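PDB 1T5O: translation initiation factor eIF2B, subunit delta from Archaeoglobus fulgidus, which probably catalyses the interconversion of 5-methylthioribose-1-phosphate and 5-methylthioribulose-1-phosphate, a step of methionine biosynthesis. Local coordinates for residues R238-N243 with R274-V279. Residues are numbered along the deposited sequence; the frame is centred on the assembly and turned at random.
Sequences RDAVFN and RTAKDV
One nearly straight backbone hydrogen bond, from Arg238 N to Arg274 O (3.0 Å, 175° at the hydrogen) and lying in the carbonyl plane, joins the hairpin turn at 238-239 to the loop 274-279. Beside it the carboxylate of Asp239 reaches over to the loop: with chi1 at 54°, CG is flanked by both the backbone N and the carbonyl carbon, and OD2 accepts the N-H of Ala276 through its syn lone pair, 2.7 Å from N to OD2. Its other oxygen, OD1, takes a hydrogen from a water that in turn accepts the N-H of Lys277, so one carboxylate serves two successive amides at the start of the 3-10 turn 276-278, Ala276 directly and Lys277 through the water. An alanine in place of Asp239 would probably loosen this turn's hold on the hairpin, since both the direct and the water-mediated link would go. Within the loop, Asp278 OD1 accepts the N-H of Thr275 from above the carboxylate plane, 3.0 Å from N to OD1. The guanidinium of Arg238, its chain bent at chi3, lays one face against the methyl CG2 of Thr275, 3.6 Å from NH2, while NH1 donates a hydrogen bond to Trp272 O. Deeper in, Phe242 and Val279 meet tip to tip: CG1 of Val279 makes a CH-pi contact over one ring face, 3.9 Å from the centroid, and Ala276 CB approaches CZ obliquely at 3.8 Å. Strand 240-244 is the middle strand of a three-stranded antiparallel sheet, between 235-237 and 309-313; Val237 and Pro311 from these neighbours also touch Phe242, whose ring lies close to the predicted proton donor Asp234, and the loop following strand 261-264 packs against this hairpin.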
ATOM      1  N   ARG A 238      20.993 -18.109  -4.057  1.00 21.01           N
ATOM      2  CA  ARG A 238      20.591 -19.466  -4.383  1.00 22.44           C
ATOM      3  C   ARG A 238      19.211 -19.926  -4.009  1.00 22.63           C
ATOM      4  O   ARG A 238      18.700 -20.857  -4.631  1.00 23.71           O
ATOM      5  CB  ARG A 238      21.618 -20.479  -3.868  1.00 24.18           C
ATOM      6  CG  ARG A 238      22.969 -20.309  -4.539  1.00 27.66           C
ATOM      7  CD  ARG A 238      23.764 -21.601  -4.570  1.00 28.92           C
ATOM      8  NE  ARG A 238      23.850 -22.245  -3.274  1.00 29.37           N
ATOM      9  CZ  ARG A 238      24.649 -21.863  -2.286  1.00 30.09           C
ATOM     10  NH1 ARG A 238      25.455 -20.816  -2.432  1.00 33.38           N
ATOM     11  NH2 ARG A 238      24.649 -22.542  -1.149  1.00 29.53           N
ATOM     12  N   ASP A 239      18.606 -19.311  -3.002  1.00 22.07           N
ATOM     13  CA  ASP A 239      17.259 -19.706  -2.607  1.00 20.19           C
ATOM     14  C   ASP A 239      16.265 -18.567  -2.665  1.00 20.85           C
ATOM     15  O   ASP A 239      15.132 -18.711  -2.195  1.00 21.05           O
ATOM     16  CB  ASP A 239      17.272 -20.284  -1.192  1.00 22.93           C
ATOM     17  CG  ASP A 239      17.927 -19.343  -0.164  1.00 25.14           C
ATOM     18  OD1 ASP A 239      17.862 -19.661   1.034  1.00 24.42           O
ATOM     19  OD2 ASP A 239      18.518 -18.300  -0.533  1.00 23.41           O
ATOM     20  N   ALA A 240      16.642 -17.422  -3.229  1.00 18.25           N
ATOM     21  CA  ALA A 240      15.666 -16.329  -3.237  1.00 19.43           C
ATOM     22  C   ALA A 240      15.967 -15.128  -4.091  1.00 19.05           C
ATOM     23  O   ALA A 240      17.103 -14.858  -4.425  1.00 19.16           O
ATOM     24  CB  ALA A 240      15.416 -15.841  -1.791  1.00 19.84           C
ATOM     25  N   VAL A 241      14.905 -14.400  -4.421  1.00 16.39           N
ATOM     26  CA  VAL A 241      15.032 -13.170  -5.179  1.00 16.65           C
ATOM     27  C   VAL A 241      14.745 -12.005  -4.234  1.00 17.13           C
ATOM     28  O   VAL A 241      13.655 -11.923  -3.675  1.00 18.11           O
ATOM     29  CB  VAL A 241      14.021 -13.114  -6.352  1.00 14.36           C
ATOM     30  CG1 VAL A 241      14.078 -11.756  -7.008  1.00 15.87           C
ATOM     31  CG2 VAL A 241      14.377 -14.207  -7.407  1.00 16.93           C
ATOM     32  N   PHE A 242      15.723 -11.125  -4.017  1.00 16.61           N
ATOM     33  CA  PHE A 242      15.473  -9.941  -3.202  1.00 17.07           C
ATOM     34  C   PHE A 242      15.049  -8.798  -4.146  1.00 17.67           C
ATOM     35  O   PHE A 242      15.727  -8.515  -5.137  1.00 16.84           O
ATOM     36  CB  PHE A 242      16.716  -9.520  -2.389  1.00 17.94           C
ATOM     37  CG  PHE A 242      17.021 -10.439  -1.208  1.00 21.27           C
ATOM     38  CD1 PHE A 242      17.712 -11.639  -1.402  1.00 21.42           C
ATOM     39  CD2 PHE A 242      16.578 -10.124   0.077  1.00 20.56           C
ATOM     40  CE1 PHE A 242      17.957 -12.511  -0.339  1.00 22.19           C
ATOM     41  CE2 PHE A 242      16.818 -10.999   1.161  1.00 24.04           C
ATOM     42  CZ  PHE A 242      17.514 -12.202   0.939  1.00 20.54           C
ATOM     43  N   ASN A 243      13.908  -8.164  -3.861  1.00 17.01           N
ATOM     44  CA  ASN A 243      13.440  -7.054  -4.700  1.00 17.59           C
ATOM     45  C   ASN A 243      12.677  -6.093  -3.794  1.00 16.72           C
ATOM     46  O   ASN A 243      12.500  -6.393  -2.620  1.00 15.95           O
ATOM     47  CB  ASN A 243      12.551  -7.596  -5.834  1.00 17.51           C
ATOM     48  CG  ASN A 243      12.327  -6.576  -6.913  1.00 21.33           C
ATOM     49  OD1 ASN A 243      13.280  -5.968  -7.403  1.00 20.19           O
ATOM     50  ND2 ASN A 243      11.063  -6.362  -7.287  1.00 20.23           N
ATOM     51  N   ARG A 274      25.960 -16.873  -2.339  1.00 21.63           N
ATOM     52  CA  ARG A 274      25.175 -16.642  -1.130  1.00 21.24           C
ATOM     53  C   ARG A 274      23.797 -17.305  -1.119  1.00 22.19           C
ATOM     54  O   ARG A 274      23.303 -17.779  -2.152  1.00 20.39           O
ATOM     55  CB  ARG A 274      24.964 -15.131  -0.968  1.00 20.07           C
ATOM     56  CG  ARG A 274      26.225 -14.224  -1.088  1.00 22.02           C
ATOM     57  CD  ARG A 274      26.989 -14.061   0.246  1.00 20.23           C
ATOM     58  NE  ARG A 274      27.817 -15.229   0.545  1.00 18.50           N
ATOM     59  CZ  ARG A 274      28.952 -15.539  -0.076  1.00 18.67           C
ATOM     60  NH1 ARG A 274      29.429 -14.771  -1.052  1.00 18.97           N
ATOM     61  NH2 ARG A 274      29.634 -16.616   0.302  1.00 20.15           N
ATOM     62  N   THR A 275      23.194 -17.324   0.075  1.00 24.72           N
ATOM     63  CA  THR A 275      21.822 -17.782   0.276  1.00 22.73           C
ATOM     64  C   THR A 275      21.157 -16.641   1.043  1.00 21.20           C
ATOM     65  O   THR A 275      21.831 -15.702   1.499  1.00 19.51           O
ATOM     66  CB  THR A 275      21.698 -19.097   1.062  1.00 24.01           C
ATOM     67  OG1 THR A 275      22.373 -18.990   2.318  1.00 25.38           O
ATOM     68  CG2 THR A 275      22.251 -20.242   0.238  1.00 24.49           C
ATOM     69  N   ALA A 276      19.834 -16.701   1.169  1.00 19.22           N
ATOM     70  CA  ALA A 276      19.106 -15.632   1.813  1.00 18.53           C
ATOM     71  C   ALA A 276      19.582 -15.343   3.208  1.00 19.71           C
ATOM     72  O   ALA A 276      19.559 -14.211   3.614  1.00 17.75           O
ATOM     73  CB  ALA A 276      17.576 -15.928   1.811  1.00 20.04           C
ATOM     74  N   LYS A 277      20.032 -16.360   3.940  1.00 20.97           N
ATOM     75  CA  LYS A 277      20.487 -16.132   5.302  1.00 24.14           C
ATOM     76  C   LYS A 277      21.716 -15.201   5.380  1.00 23.13           C
ATOM     77  O   LYS A 277      21.970 -14.591   6.411  1.00 22.93           O
ATOM     78  CB  LYS A 277      20.780 -17.478   5.991  1.00 28.92           C
ATOM     79  CG  LYS A 277      22.181 -18.024   5.744  1.00 35.17           C
ATOM     80  CD  LYS A 277      22.377 -19.350   6.452  1.00 40.55           C
ATOM     81  CE  LYS A 277      23.852 -19.678   6.669  1.00 43.20           C
ATOM     82  NZ  LYS A 277      24.541 -18.708   7.592  1.00 46.80           N
ATOM     83  N   ASP A 278      22.448 -15.042   4.284  1.00 21.16           N
ATOM     84  CA  ASP A 278      23.631 -14.171   4.304  1.00 22.04           C
ATOM     85  C   ASP A 278      23.303 -12.695   4.129  1.00 24.41           C
ATOM     86  O   ASP A 278      24.146 -11.821   4.380  1.00 23.26           O
ATOM     87  CB  ASP A 278      24.587 -14.540   3.167  1.00 22.72           C
ATOM     88  CG  ASP A 278      25.121 -15.931   3.272  1.00 22.57           C
ATOM     89  OD1 ASP A 278      25.231 -16.574   2.215  1.00 22.87           O
ATOM     90  OD2 ASP A 278      25.452 -16.367   4.395  1.00 21.59           O
ATOM     91  N   VAL A 279      22.079 -12.416   3.694  1.00 24.49           N
ATOM     92  CA  VAL A 279      21.666 -11.057   3.369  1.00 26.44           C
ATOM     93  C   VAL A 279      20.985 -10.292   4.490  1.00 27.75           C
ATOM     94  O   VAL A 279      20.087 -10.812   5.150  1.00 28.94           O
ATOM     95  CB  VAL A 279      20.716 -11.115   2.138  1.00 26.76           C
ATOM     96  CG1 VAL A 279      20.289  -9.713   1.707  1.00 28.08           C
ATOM     97  CG2 VAL A 279      21.402 -11.864   0.998  1.00 24.85           C
TER
HETATM   98  O   HOH W   1      18.974 -18.872   3.380  1.00 35.31           O